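Side-chain contacts in helicase of the snf2/rad54 family (Sulfolobus solfataricus, PDB 1Z5Z), which is probably the C-terminal RecA-like half of a SWI2/SNF2 ATPase motor, which would couple ATP hydrolysis to movement along double-stranded DNA: residues N32-L37 and L226-D231; S70-L75 and K262-S267; F190-N195 and V217-S222. One frame throughout, in Å; residues are numbered along the deposited sequence.

Contact 1 (N32-L37 and L226-D231); sequences NVYCNL and LEEKID
N32 and D231 reach toward each other from opposite directions, joining strand 29-35, the edge strand of the parallel RecA-like sheet, to helix 226-236. The amide nitrogen ND2 of N32 gives a hydrogen bond to OD1 of D231, 3.0 Å long and moderately bent (147° at the hydrogen). Amide and carboxylate stand 70° apart, and the donor approaches OD1 from above the carboxylate plane. The same ND2 also bonds OH of Y34 at 3.1 Å, close to the amide plane, which uses both of its N-H groups and fixes the flip of the amide. OD1 of N32 and OD2 of D231 both turn to the ammonium of K219 on strand 216-222, and R192 adds a second salt bridge to OD2.

One turn earlier on the helix, E228 extends its chain toward Y34, crossing the phenol at about a right angle. The Y34 ring and the E228 carboxylate lie 36° apart. The main polar tie of E228 is from OE2 to the backbone N of G224, while the other oxygen, OE1, sits obliquely 3.5 Å from CE1 of Y34.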
ATOM      1  N   ASN A  32      -8.117   8.221  -6.657  1.00 52.87           N
ATOM      2  CA  ASN A  32      -7.207   8.351  -5.527  1.00 46.25           C
ATOM      3  C   ASN A  32      -7.928   8.786  -4.262  1.00 43.15           C
ATOM      4  O   ASN A  32      -8.831   9.611  -4.306  1.00 41.84           O
ATOM      5  CB  ASN A  32      -6.120   9.370  -5.858  1.00 45.80           C
ATOM      6  CG  ASN A  32      -5.097   8.834  -6.848  1.00 49.77           C
ATOM      7  OD1 ASN A  32      -5.028   7.626  -7.104  1.00 46.83           O
ATOM      8  ND2 ASN A  32      -4.281   9.727  -7.393  1.00 47.95           N
ATOM      9  N   VAL A  33      -7.543   8.207  -3.130  1.00 38.02           N
ATOM     10  CA  VAL A  33      -8.106   8.576  -1.845  1.00 35.98           C
ATOM     11  C   VAL A  33      -6.892   9.064  -1.041  1.00 40.23           C
ATOM     12  O   VAL A  33      -6.001   8.280  -0.694  1.00 37.54           O
ATOM     13  CB  VAL A  33      -8.777   7.359  -1.167  1.00 36.73           C
ATOM     14  CG1 VAL A  33      -9.039   7.641   0.327  1.00 35.37           C
ATOM     15  CG2 VAL A  33     -10.097   7.024  -1.897  1.00 36.73           C
ATOM     16  N   TYR A  34      -6.830  10.372  -0.794  1.00 38.70           N
ATOM     17  CA  TYR A  34      -5.708  10.970  -0.058  1.00 39.69           C
ATOM     18  C   TYR A  34      -5.887  10.844   1.433  1.00 38.50           C
ATOM     19  O   TYR A  34      -6.913  11.218   2.003  1.00 39.30           O
ATOM     20  CB  TYR A  34      -5.537  12.426  -0.458  1.00 35.70           C
ATOM     21  CG  TYR A  34      -5.225  12.529  -1.924  1.00 37.62           C
ATOM     22  CD1 TYR A  34      -3.934  12.341  -2.385  1.00 35.22           C
ATOM     23  CD2 TYR A  34      -6.248  12.728  -2.866  1.00 38.95           C
ATOM     24  CE1 TYR A  34      -3.645  12.333  -3.760  1.00 36.75           C
ATOM     25  CE2 TYR A  34      -5.979  12.728  -4.241  1.00 36.18           C
ATOM     26  CZ  TYR A  34      -4.673  12.528  -4.671  1.00 39.16           C
ATOM     27  OH  TYR A  34      -4.376  12.527  -6.002  1.00 42.73           O
ATOM     28  N   CYS A  35      -4.864  10.297   2.058  1.00 34.58           N
ATOM     29  CA  CYS A  35      -4.904  10.044   3.471  1.00 34.22           C
ATOM     30  C   CYS A  35      -3.708  10.689   4.116  1.00 34.81           C
ATOM     31  O   CYS A  35      -2.571  10.441   3.723  1.00 36.44           O
ATOM     32  CB  CYS A  35      -4.844   8.529   3.743  1.00 34.65           C
ATOM     33  SG  CYS A  35      -5.911   7.462   2.747  1.00 33.87           S
ATOM     34  N   ASN A  36      -3.979  11.502   5.131  1.00 36.78           N
ATOM     35  CA  ASN A  36      -2.951  12.192   5.880  1.00 33.24           C
ATOM     36  C   ASN A  36      -2.325  11.198   6.856  1.00 34.10           C
ATOM     37  O   ASN A  36      -3.008  10.336   7.406  1.00 33.54           O
ATOM     38  CB  ASN A  36      -3.570  13.360   6.680  1.00 36.85           C
ATOM     39  CG  ASN A  36      -4.252  14.387   5.779  1.00 37.83           C
ATOM     40  OD1 ASN A  36      -3.595  15.039   4.956  1.00 40.30           O
ATOM     41  ND2 ASN A  36      -5.568  14.509   5.903  1.00 35.58           N
ATOM     42  N   LEU A  37      -1.021  11.326   7.050  1.00 33.68           N
ATOM     43  CA  LEU A  37      -0.312  10.491   7.993  1.00 36.16           C
ATOM     44  C   LEU A  37      -0.686  11.017   9.384  1.00 39.88           C
ATOM     45  O   LEU A  37      -1.031  12.191   9.546  1.00 36.91           O
ATOM     46  CB  LEU A  37       1.189  10.681   7.818  1.00 36.25           C
ATOM     47  CG  LEU A  37       1.846  10.111   6.566  1.00 33.00           C
ATOM     48  CD1 LEU A  37       3.304  10.532   6.560  1.00 32.07           C
ATOM     49  CD2 LEU A  37       1.695   8.564   6.584  1.00 29.45           C
ATOM     50  N   LEU A 226       6.251   9.923  -0.686  1.00 28.27           N
ATOM     51  CA  LEU A 226       6.696   9.377  -1.957  1.00 28.72           C
ATOM     52  C   LEU A 226       5.514   8.751  -2.665  1.00 30.86           C
ATOM     53  O   LEU A 226       5.566   8.632  -3.896  1.00 30.81           O
ATOM     54  CB  LEU A 226       7.811   8.292  -1.775  1.00 30.52           C
ATOM     55  CG  LEU A 226       7.398   6.904  -1.265  1.00 29.73           C
ATOM     56  CD1 LEU A 226       8.594   5.985  -1.338  1.00 29.71           C
ATOM     57  CD2 LEU A 226       6.898   6.957   0.175  1.00 27.11           C
ATOM     58  N   GLU A 227       4.466   8.332  -1.932  1.00 29.43           N
ATOM     59  CA  GLU A 227       3.339   7.723  -2.653  1.00 31.07           C
ATOM     60  C   GLU A 227       2.668   8.792  -3.536  1.00 35.79           C
ATOM     61  O   GLU A 227       2.262   8.539  -4.682  1.00 34.20           O
ATOM     62  CB  GLU A 227       2.311   7.160  -1.675  1.00 33.73           C
ATOM     63  CG  GLU A 227       2.817   5.973  -0.839  1.00 34.13           C
ATOM     64  CD  GLU A 227       1.714   5.357   0.007  1.00 38.65           C
ATOM     65  OE1 GLU A 227       1.649   4.105   0.133  1.00 37.14           O
ATOM     66  OE2 GLU A 227       0.916   6.130   0.567  1.00 36.97           O
ATOM     67  N   GLU A 228       2.534   9.999  -2.995  1.00 31.66           N
ATOM     68  CA  GLU A 228       1.927  11.067  -3.767  1.00 34.36           C
ATOM     69  C   GLU A 228       2.813  11.466  -4.950  1.00 30.21           C
ATOM     70  O   GLU A 228       2.301  11.667  -6.051  1.00 35.13           O
ATOM     71  CB  GLU A 228       1.689  12.307  -2.902  1.00 34.44           C
ATOM     72  CG  GLU A 228       0.889  13.370  -3.664  1.00 43.53           C
ATOM     73  CD  GLU A 228       0.156  14.275  -2.718  1.00 45.26           C
ATOM     74  OE1 GLU A 228      -1.044  14.524  -2.962  1.00 51.74           O
ATOM     75  OE2 GLU A 228       0.774  14.713  -1.733  1.00 41.08           O
ATOM     76  N   LYS A 229       4.120  11.626  -4.701  1.00 32.38           N
ATOM     77  CA  LYS A 229       5.090  12.007  -5.741  1.00 35.34           C
ATOM     78  C   LYS A 229       5.151  11.047  -6.897  1.00 38.54           C
ATOM     79  O   LYS A 229       5.132  11.451  -8.063  1.00 37.79           O
ATOM     80  CB  LYS A 229       6.494  12.109  -5.163  1.00 36.05           C
ATOM     81  CG  LYS A 229       6.839  13.448  -4.574  1.00 39.61           C
ATOM     82  CD  LYS A 229       5.810  13.896  -3.603  1.00 43.18           C
ATOM     83  CE  LYS A 229       6.233  15.172  -2.944  1.00 40.73           C
ATOM     84  NZ  LYS A 229       5.922  14.975  -1.537  1.00 38.47           N
ATOM     85  N   ILE A 230       5.276   9.769  -6.581  1.00 35.95           N
ATOM     86  CA  ILE A 230       5.322   8.793  -7.641  1.00 38.17           C
ATOM     87  C   ILE A 230       4.022   8.795  -8.432  1.00 37.35           C
ATOM     88  O   ILE A 230       4.036   8.763  -9.654  1.00 40.69           O
ATOM     89  CB  ILE A 230       5.595   7.393  -7.089  1.00 37.47           C
ATOM     90  CG1 ILE A 230       7.061   7.293  -6.680  1.00 37.12           C
ATOM     91  CG2 ILE A 230       5.265   6.371  -8.150  1.00 40.63           C
ATOM     92  CD1 ILE A 230       7.327   6.364  -5.455  1.00 38.11           C
ATOM     93  N   ASP A 231       2.888   8.863  -7.749  1.00 39.30           N
ATOM     94  CA  ASP A 231       1.626   8.873  -8.481  1.00 40.81           C
ATOM     95  C   ASP A 231       1.578  10.067  -9.421  1.00 42.66           C
ATOM     96  O   ASP A 231       1.266   9.925 -10.604  1.00 40.92           O
ATOM     97  CB  ASP A 231       0.444   8.941  -7.523  1.00 41.21           C
ATOM     98  CG  ASP A 231      -0.870   8.622  -8.213  1.00 45.57           C
ATOM     99  OD1 ASP A 231      -1.545   9.565  -8.665  1.00 43.11           O
ATOM    100  OD2 ASP A 231      -1.217   7.416  -8.311  1.00 48.93           O
TER

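Contact 2 (S70-L75 and K262-S267); sequences STLLKL and KVIELS
L72 and L75, one turn apart on helix 61-78, both meet I264, the last helical residue of helix 257-264. This is apolar helix-helix packing, buried and small, with 119 Å² covered on the two sides together, and the backbones stay well separated: the closest CA atoms, those of L72 and I264, are 8.3 Å apart.

Going along 70-75, T71 is the first residue on the side facing 262-267, though it only borders the contact. Its hydroxyl OG1 is taken by E48 of helix 39-55, and its side chain packs on L52 of the same helix. L72 comes next. Its CB does not aim straight at the partner, but methyl CD1 lies 4.1 Å from CG2 of I264. As modelled, both of its torsions fall off the usual staggered values (chi1 -98°, chi2 29°), and in this conformation CD1 is the methyl facing I264. L75 then points directly across, and its CD1 comes within 4.1 Å of CB of I264. In each case the leucine and the isoleucine cross at about a right angle, with the two leucine methyls reaching different parts of the I264 side chain, its CG2 methyl and its branch point.

On the partner, CG1 of I264 lies between the backbone N and the carbonyl carbon (chi1 78°), which leaves CG2 beside the backbone N and turned to L72. The chain abandons helical angles at E265, and L266 settles on L37 and T225. In this domain built on a parallel sheet, helix 39-55, which follows edge strand 29-35, runs past both partners: its L52 touches I264, and its Y45 packs on L75 and hydrogen-bonds the carbonyl O of I264, so three helices meet here.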
ATOM      1  N   SER A  70      16.635   0.047   1.032  1.00 37.25           N
ATOM      2  CA  SER A  70      16.198  -0.135   2.409  1.00 36.83           C
ATOM      3  C   SER A  70      15.345   1.041   2.883  1.00 38.97           C
ATOM      4  O   SER A  70      14.333   0.844   3.567  1.00 39.25           O
ATOM      5  CB  SER A  70      17.395  -0.273   3.340  1.00 32.85           C
ATOM      6  OG  SER A  70      18.055  -1.488   3.061  1.00 41.23           O
ATOM      7  N   THR A  71      15.739   2.268   2.549  1.00 36.79           N
ATOM      8  CA  THR A  71      14.925   3.386   2.996  1.00 36.40           C
ATOM      9  C   THR A  71      13.539   3.287   2.342  1.00 32.85           C
ATOM     10  O   THR A  71      12.538   3.397   3.024  1.00 37.07           O
ATOM     11  CB  THR A  71      15.581   4.749   2.680  1.00 36.91           C
ATOM     12  OG1 THR A  71      16.808   4.854   3.406  1.00 36.24           O
ATOM     13  CG2 THR A  71      14.675   5.918   3.152  1.00 37.84           C
ATOM     14  N   LEU A  72      13.476   3.074   1.039  1.00 32.50           N
ATOM     15  CA  LEU A  72      12.195   2.969   0.339  1.00 34.33           C
ATOM     16  C   LEU A  72      11.270   1.963   1.014  1.00 36.44           C
ATOM     17  O   LEU A  72      10.073   2.202   1.223  1.00 34.50           O
ATOM     18  CB  LEU A  72      12.443   2.564  -1.107  1.00 36.15           C
ATOM     19  CG  LEU A  72      12.435   3.717  -2.109  1.00 42.78           C
ATOM     20  CD1 LEU A  72      12.899   5.020  -1.444  1.00 43.95           C
ATOM     21  CD2 LEU A  72      13.264   3.342  -3.309  1.00 40.28           C
ATOM     22  N   LEU A  73      11.842   0.835   1.408  1.00 35.80           N
ATOM     23  CA  LEU A  73      11.073  -0.203   2.058  1.00 34.89           C
ATOM     24  C   LEU A  73      10.487   0.300   3.368  1.00 35.50           C
ATOM     25  O   LEU A  73       9.289   0.119   3.639  1.00 33.94           O
ATOM     26  CB  LEU A  73      11.965  -1.420   2.334  1.00 35.05           C
ATOM     27  CG  LEU A  73      11.314  -2.585   3.087  1.00 41.21           C
ATOM     28  CD1 LEU A  73      10.104  -3.089   2.308  1.00 42.07           C
ATOM     29  CD2 LEU A  73      12.345  -3.730   3.288  1.00 44.14           C
ATOM     30  N   LYS A  74      11.324   0.891   4.220  1.00 33.50           N
ATOM     31  CA  LYS A  74      10.808   1.373   5.486  1.00 31.79           C
ATOM     32  C   LYS A  74       9.725   2.453   5.328  1.00 29.45           C
ATOM     33  O   LYS A  74       8.740   2.454   6.065  1.00 30.17           O
ATOM     34  CB  LYS A  74      11.926   1.898   6.374  1.00 39.38           C
ATOM     35  CG  LYS A  74      12.708   0.815   7.128  1.00 48.18           C
ATOM     36  CD  LYS A  74      13.713   1.539   8.037  1.00 54.65           C
ATOM     37  CE  LYS A  74      14.482   0.620   8.951  1.00 58.77           C
ATOM     38  NZ  LYS A  74      15.581   1.416   9.578  1.00 64.01           N
ATOM     39  N   LEU A  75       9.924   3.378   4.404  1.00 29.41           N
ATOM     40  CA  LEU A  75       8.945   4.428   4.167  1.00 31.36           C
ATOM     41  C   LEU A  75       7.595   3.829   3.689  1.00 34.46           C
ATOM     42  O   LEU A  75       6.529   4.274   4.108  1.00 33.46           O
ATOM     43  CB  LEU A  75       9.458   5.417   3.129  1.00 30.49           C
ATOM     44  CG  LEU A  75      10.763   6.167   3.462  1.00 32.79           C
ATOM     45  CD1 LEU A  75      11.171   6.958   2.233  1.00 32.22           C
ATOM     46  CD2 LEU A  75      10.582   7.090   4.669  1.00 29.18           C
ATOM     47  N   LYS A 262      13.436  15.050  -3.784  1.00 36.81           N
ATOM     48  CA  LYS A 262      12.172  15.597  -4.303  1.00 42.06           C
ATOM     49  C   LYS A 262      11.102  14.493  -4.212  1.00 42.32           C
ATOM     50  O   LYS A 262       9.933  14.709  -3.840  1.00 39.86           O
ATOM     51  CB  LYS A 262      12.372  16.043  -5.772  1.00 43.80           C
ATOM     52  CG  LYS A 262      11.807  17.436  -6.134  1.00 50.04           C
ATOM     53  CD  LYS A 262      12.196  18.518  -5.101  1.00 49.04           C
ATOM     54  CE  LYS A 262      13.391  19.392  -5.518  1.00 48.91           C
ATOM     55  NZ  LYS A 262      13.699  20.386  -4.454  1.00 36.06           N
ATOM     56  N   VAL A 263      11.524  13.281  -4.534  1.00 41.96           N
ATOM     57  CA  VAL A 263      10.611  12.159  -4.506  1.00 40.12           C
ATOM     58  C   VAL A 263      10.201  11.699  -3.115  1.00 39.13           C
ATOM     59  O   VAL A 263       9.001  11.529  -2.858  1.00 41.32           O
ATOM     60  CB  VAL A 263      11.203  10.975  -5.265  1.00 38.83           C
ATOM     61  CG1 VAL A 263      10.330   9.723  -5.062  1.00 40.25           C
ATOM     62  CG2 VAL A 263      11.305  11.360  -6.749  1.00 41.01           C
ATOM     63  N   ILE A 264      11.155  11.565  -2.196  1.00 35.30           N
ATOM     64  CA  ILE A 264      10.805  11.032  -0.868  1.00 34.89           C
ATOM     65  C   ILE A 264      10.644  11.925   0.380  1.00 36.30           C
ATOM     66  O   ILE A 264      10.017  11.536   1.372  1.00 33.53           O
ATOM     67  CB  ILE A 264      11.783   9.900  -0.493  1.00 36.97           C
ATOM     68  CG1 ILE A 264      13.115  10.479  -0.012  1.00 37.94           C
ATOM     69  CG2 ILE A 264      12.018   8.985  -1.713  1.00 37.38           C
ATOM     70  CD1 ILE A 264      14.175   9.413   0.289  1.00 40.55           C
ATOM     71  N   GLU A 265      11.202  13.125   0.350  1.00 35.61           N
ATOM     72  CA  GLU A 265      11.097  13.976   1.513  1.00 35.18           C
ATOM     73  C   GLU A 265       9.630  14.327   1.800  1.00 31.42           C
ATOM     74  O   GLU A 265       8.855  14.505   0.894  1.00 32.27           O
ATOM     75  CB  GLU A 265      11.940  15.223   1.251  1.00 38.82           C
ATOM     76  CG  GLU A 265      11.757  16.369   2.155  1.00 47.98           C
ATOM     77  CD  GLU A 265      12.953  17.295   2.045  1.00 53.07           C
ATOM     78  OE1 GLU A 265      14.002  17.030   2.708  1.00 54.49           O
ATOM     79  OE2 GLU A 265      12.837  18.247   1.254  1.00 49.59           O
ATOM     80  N   LEU A 266       9.265  14.422   3.063  1.00 29.57           N
ATOM     81  CA  LEU A 266       7.903  14.749   3.435  1.00 34.97           C
ATOM     82  C   LEU A 266       7.596  16.219   3.118  1.00 35.68           C
ATOM     83  O   LEU A 266       8.289  17.098   3.607  1.00 33.96           O
ATOM     84  CB  LEU A 266       7.730  14.500   4.922  1.00 33.21           C
ATOM     85  CG  LEU A 266       6.288  14.465   5.464  1.00 36.93           C
ATOM     86  CD1 LEU A 266       5.494  13.285   4.884  1.00 33.80           C
ATOM     87  CD2 LEU A 266       6.346  14.358   6.980  1.00 40.38           C
ATOM     88  N   SER A 267       6.586  16.478   2.292  1.00 34.81           N
ATOM     89  CA  SER A 267       6.240  17.851   1.948  1.00 35.61           C
ATOM     90  C   SER A 267       4.922  18.329   2.584  1.00 36.32           C
ATOM     91  O   SER A 267       4.081  18.938   1.928  1.00 38.22           O
ATOM     92  CB  SER A 267       6.163  17.987   0.435  1.00 35.34           C
ATOM     93  OG  SER A 267       5.316  17.002  -0.124  1.00 38.93           O
TER

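Contact 3 (F190-N195 and V217-S222); sequences FDRWWN and VHKLIS
The loop that leaves the C-terminal end of strand 186-189 folds over the neighbouring parallel strand 216-222, and F190, R192 and W194 supply the side chains that meet it. F190 and L220 form the apolar part. CD1 of L220 lies 3.7 Å from CD1 of the F190 ring, approached obliquely. The backbone packs here too, with F190 O 3.7 Å from CB of L220; this carbonyl is also hydrogen-bonded by K97 of helix 96-110. That helix covers the same patch, since F190 rests on M98 and T101 and L220 on T101.

Both strands belong to the parallel alpha/beta sheet of the helicase C-terminal, RecA-like domain, with 216-222 lying between 186-189 and 29-35. On its other flank the contact is made by K219, whose aliphatic chain crosses the indole of W194 at about a right angle. Its CE comes to 3.4 Å from CH2 of W194, again obliquely. Bends at chi3 and chi4 (50° and -140°) take the chain past the six-membered ring, and NZ ends at N32 and D231.

R192 is the centre of an inverse gamma turn. The CZ2 corner of W194 sits 3.4 Å above the R192 guanidinium plane, over its centre, while CG of R192 lies over one face of the same indole, toward its rim. With CG between backbone N and carbonyl carbon (chi1 73°), W194 turns its indole back to R192 and K219. NH1 of R192 and NZ of K219 are 4.4 Å apart, and the D231 carboxylate between them probably offsets their like charges.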
ATOM      1  N   PHE A 190      -4.592  -0.737  -1.048  1.00 27.59           N
ATOM      2  CA  PHE A 190      -4.011  -0.157   0.169  1.00 27.70           C
ATOM      3  C   PHE A 190      -2.670   0.518  -0.037  1.00 29.10           C
ATOM      4  O   PHE A 190      -2.354   1.519   0.616  1.00 27.96           O
ATOM      5  CB  PHE A 190      -3.897  -1.240   1.224  1.00 25.78           C
ATOM      6  CG  PHE A 190      -3.813  -0.712   2.616  1.00 26.62           C
ATOM      7  CD1 PHE A 190      -4.984  -0.396   3.316  1.00 27.81           C
ATOM      8  CD2 PHE A 190      -2.593  -0.522   3.232  1.00 22.63           C
ATOM      9  CE1 PHE A 190      -4.939   0.087   4.611  1.00 27.59           C
ATOM     10  CE2 PHE A 190      -2.522  -0.023   4.546  1.00 29.03           C
ATOM     11  CZ  PHE A 190      -3.695   0.278   5.243  1.00 27.30           C
ATOM     12  N   ASP A 191      -1.858  -0.042  -0.934  1.00 27.20           N
ATOM     13  CA  ASP A 191      -0.563   0.558  -1.262  1.00 27.54           C
ATOM     14  C   ASP A 191      -0.256   0.137  -2.703  1.00 28.59           C
ATOM     15  O   ASP A 191      -0.970  -0.701  -3.270  1.00 27.85           O
ATOM     16  CB  ASP A 191       0.543   0.124  -0.273  1.00 28.85           C
ATOM     17  CG  ASP A 191       0.582  -1.362  -0.065  1.00 27.52           C
ATOM     18  OD1 ASP A 191       0.507  -1.802   1.103  1.00 29.37           O
ATOM     19  OD2 ASP A 191       0.689  -2.096  -1.078  1.00 31.93           O
ATOM     20  N   ARG A 192       0.778   0.730  -3.283  1.00 29.81           N
ATOM     21  CA  ARG A 192       1.126   0.489  -4.670  1.00 33.19           C
ATOM     22  C   ARG A 192       1.784  -0.848  -4.911  1.00 31.06           C
ATOM     23  O   ARG A 192       2.981  -0.910  -5.064  1.00 31.87           O
ATOM     24  CB  ARG A 192       2.029   1.626  -5.181  1.00 37.09           C
ATOM     25  CG  ARG A 192       1.764   1.926  -6.669  1.00 46.91           C
ATOM     26  CD  ARG A 192       2.651   2.994  -7.273  1.00 53.36           C
ATOM     27  NE  ARG A 192       2.007   3.520  -8.478  1.00 59.66           N
ATOM     28  CZ  ARG A 192       1.176   4.566  -8.504  1.00 62.93           C
ATOM     29  NH1 ARG A 192       0.645   4.945  -9.654  1.00 66.51           N
ATOM     30  NH2 ARG A 192       0.894   5.255  -7.399  1.00 60.81           N
ATOM     31  N   TRP A 193       0.992  -1.919  -4.947  1.00 30.83           N
ATOM     32  CA  TRP A 193       1.522  -3.287  -5.124  1.00 31.20           C
ATOM     33  C   TRP A 193       1.655  -3.713  -6.587  1.00 35.15           C
ATOM     34  O   TRP A 193       2.368  -4.669  -6.923  1.00 31.32           O
ATOM     35  CB  TRP A 193       0.570  -4.291  -4.476  1.00 31.12           C
ATOM     36  CG  TRP A 193      -0.820  -4.302  -5.116  1.00 32.56           C
ATOM     37  CD1 TRP A 193      -1.883  -3.519  -4.778  1.00 29.54           C
ATOM     38  CD2 TRP A 193      -1.263  -5.119  -6.218  1.00 35.39           C
ATOM     39  NE1 TRP A 193      -2.948  -3.784  -5.590  1.00 28.95           N
ATOM     40  CE2 TRP A 193      -2.602  -4.761  -6.487  1.00 33.23           C
ATOM     41  CE3 TRP A 193      -0.648  -6.117  -7.011  1.00 36.44           C
ATOM     42  CZ2 TRP A 193      -3.359  -5.368  -7.509  1.00 28.22           C
ATOM     43  CZ3 TRP A 193      -1.398  -6.720  -8.034  1.00 34.70           C
ATOM     44  CH2 TRP A 193      -2.736  -6.341  -8.274  1.00 32.78           C
ATOM     45  N   TRP A 194       0.904  -3.026  -7.434  1.00 35.98           N
ATOM     46  CA  TRP A 194       0.808  -3.370  -8.839  1.00 38.65           C
ATOM     47  C   TRP A 194       1.929  -2.970  -9.767  1.00 41.90           C
ATOM     48  O   TRP A 194       2.767  -2.089  -9.490  1.00 38.86           O
ATOM     49  CB  TRP A 194      -0.528  -2.854  -9.403  1.00 38.65           C
ATOM     50  CG  TRP A 194      -0.568  -1.376  -9.583  1.00 40.97           C
ATOM     51  CD1 TRP A 194      -0.080  -0.653 -10.655  1.00 40.07           C
ATOM     52  CD2 TRP A 194      -1.079  -0.418  -8.653  1.00 40.08           C
ATOM     53  NE1 TRP A 194      -0.268   0.684 -10.438  1.00 41.90           N
ATOM     54  CE2 TRP A 194      -0.877   0.859  -9.217  1.00 39.81           C
ATOM     55  CE3 TRP A 194      -1.690  -0.515  -7.386  1.00 39.96           C
ATOM     56  CZ2 TRP A 194      -1.261   2.027  -8.567  1.00 42.32           C
ATOM     57  CZ3 TRP A 194      -2.070   0.650  -6.735  1.00 37.05           C
ATOM     58  CH2 TRP A 194      -1.856   1.904  -7.324  1.00 42.58           C
ATOM     59  N   ASN A 195       1.930  -3.656 -10.895  1.00 45.68           N
ATOM     60  CA  ASN A 195       2.917  -3.429 -11.921  1.00 48.18           C
ATOM     61  C   ASN A 195       2.616  -2.130 -12.663  1.00 49.32           C
ATOM     62  O   ASN A 195       1.563  -2.011 -13.299  1.00 50.15           O
ATOM     63  CB  ASN A 195       2.869  -4.580 -12.901  1.00 51.16           C
ATOM     64  CG  ASN A 195       3.915  -4.457 -13.951  1.00 52.87           C
ATOM     65  OD1 ASN A 195       4.191  -3.354 -14.436  1.00 53.15           O
ATOM     66  ND2 ASN A 195       4.510  -5.582 -14.324  1.00 53.28           N
ATOM     67  N   VAL A 217     -13.303   1.429  -7.582  1.00 36.98           N
ATOM     68  CA  VAL A 217     -11.887   1.304  -7.216  1.00 37.34           C
ATOM     69  C   VAL A 217     -11.330   2.472  -6.404  1.00 37.81           C
ATOM     70  O   VAL A 217     -11.568   3.636  -6.734  1.00 38.62           O
ATOM     71  CB  VAL A 217     -11.010   1.148  -8.475  1.00 37.42           C
ATOM     72  CG1 VAL A 217      -9.557   1.035  -8.095  1.00 37.07           C
ATOM     73  CG2 VAL A 217     -11.428  -0.061  -9.233  1.00 39.75           C
ATOM     74  N   HIS A 218     -10.596   2.170  -5.331  1.00 32.24           N
ATOM     75  CA  HIS A 218      -9.982   3.206  -4.494  1.00 31.27           C
ATOM     76  C   HIS A 218      -8.463   3.009  -4.342  1.00 33.09           C
ATOM     77  O   HIS A 218      -7.989   1.925  -3.969  1.00 34.06           O
ATOM     78  CB  HIS A 218     -10.573   3.231  -3.073  1.00 34.11           C
ATOM     79  CG  HIS A 218     -12.031   3.557  -3.006  1.00 38.88           C
ATOM     80  ND1 HIS A 218     -12.983   2.639  -2.605  1.00 37.74           N
ATOM     81  CD2 HIS A 218     -12.699   4.716  -3.226  1.00 37.72           C
ATOM     82  CE1 HIS A 218     -14.167   3.222  -2.574  1.00 40.60           C
ATOM     83  NE2 HIS A 218     -14.023   4.484  -2.945  1.00 43.03           N
ATOM     84  N   LYS A 219      -7.687   4.047  -4.593  1.00 31.12           N
ATOM     85  CA  LYS A 219      -6.233   3.920  -4.424  1.00 33.79           C
ATOM     86  C   LYS A 219      -5.837   4.800  -3.271  1.00 34.93           C
ATOM     87  O   LYS A 219      -5.941   6.019  -3.377  1.00 35.94           O
ATOM     88  CB  LYS A 219      -5.461   4.374  -5.663  1.00 35.95           C
ATOM     89  CG  LYS A 219      -5.583   3.456  -6.837  1.00 41.68           C
ATOM     90  CD  LYS A 219      -5.045   4.144  -8.104  1.00 47.11           C
ATOM     91  CE  LYS A 219      -3.666   4.742  -7.873  1.00 50.35           C
ATOM     92  NZ  LYS A 219      -3.498   6.067  -8.538  1.00 52.96           N
ATOM     93  N   LEU A 220      -5.379   4.198  -2.172  1.00 27.45           N
ATOM     94  CA  LEU A 220      -4.990   4.988  -1.033  1.00 29.60           C
ATOM     95  C   LEU A 220      -3.631   5.636  -1.304  1.00 29.53           C
ATOM     96  O   LEU A 220      -2.695   4.961  -1.748  1.00 28.90           O
ATOM     97  CB  LEU A 220      -4.933   4.106   0.221  1.00 28.62           C
ATOM     98  CG  LEU A 220      -6.240   3.344   0.556  1.00 30.75           C
ATOM     99  CD1 LEU A 220      -6.162   2.863   1.987  1.00 30.37           C
ATOM    100  CD2 LEU A 220      -7.481   4.228   0.394  1.00 31.65           C
ATOM    101  N   ILE A 221      -3.508   6.927  -1.013  1.00 25.63           N
ATOM    102  CA  ILE A 221      -2.242   7.647  -1.233  1.00 30.60           C
ATOM    103  C   ILE A 221      -1.887   8.511  -0.049  1.00 32.45           C
ATOM    104  O   ILE A 221      -2.701   9.347   0.361  1.00 32.33           O
ATOM    105  CB  ILE A 221      -2.336   8.555  -2.470  1.00 33.88           C
ATOM    106  CG1 ILE A 221      -2.474   7.699  -3.733  1.00 33.47           C
ATOM    107  CG2 ILE A 221      -1.078   9.433  -2.584  1.00 29.79           C
ATOM    108  CD1 ILE A 221      -2.591   8.551  -4.999  1.00 42.52           C
ATOM    109  N   SER A 222      -0.704   8.311   0.530  1.00 29.40           N
ATOM    110  CA  SER A 222      -0.286   9.125   1.669  1.00 32.98           C
ATOM    111  C   SER A 222       0.121  10.557   1.281  1.00 31.95           C
ATOM    112  O   SER A 222       1.084  10.786   0.527  1.00 26.70           O
ATOM    113  CB  SER A 222       0.834   8.432   2.444  1.00 31.15           C
ATOM    114  OG  SER A 222       0.267   7.316   3.102  1.00 37.44           O
TER

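From the N terminus, edge strand 29-35 opens contact 1, which closes only when the chain returns as helix 226-236. Before that, helix 61-78 opens contact 2, which closes later still at the end of helix 257-264, so contacts 1 and 2 cross along the chain. Contact 3 closes the connection between strands 186-189 and 216-222 and lies within the spans of contacts 1 and 2. Contacts 1 and 3 share K219, and strand 216-222 is followed, after a short turn, by helix 226-236. A short, probable hydrogen bond from K229 NZ to S267 OG joins that helix to the segment after helix 257-264, linking contacts 1 and 2; contacts 2 and 3 do not touch.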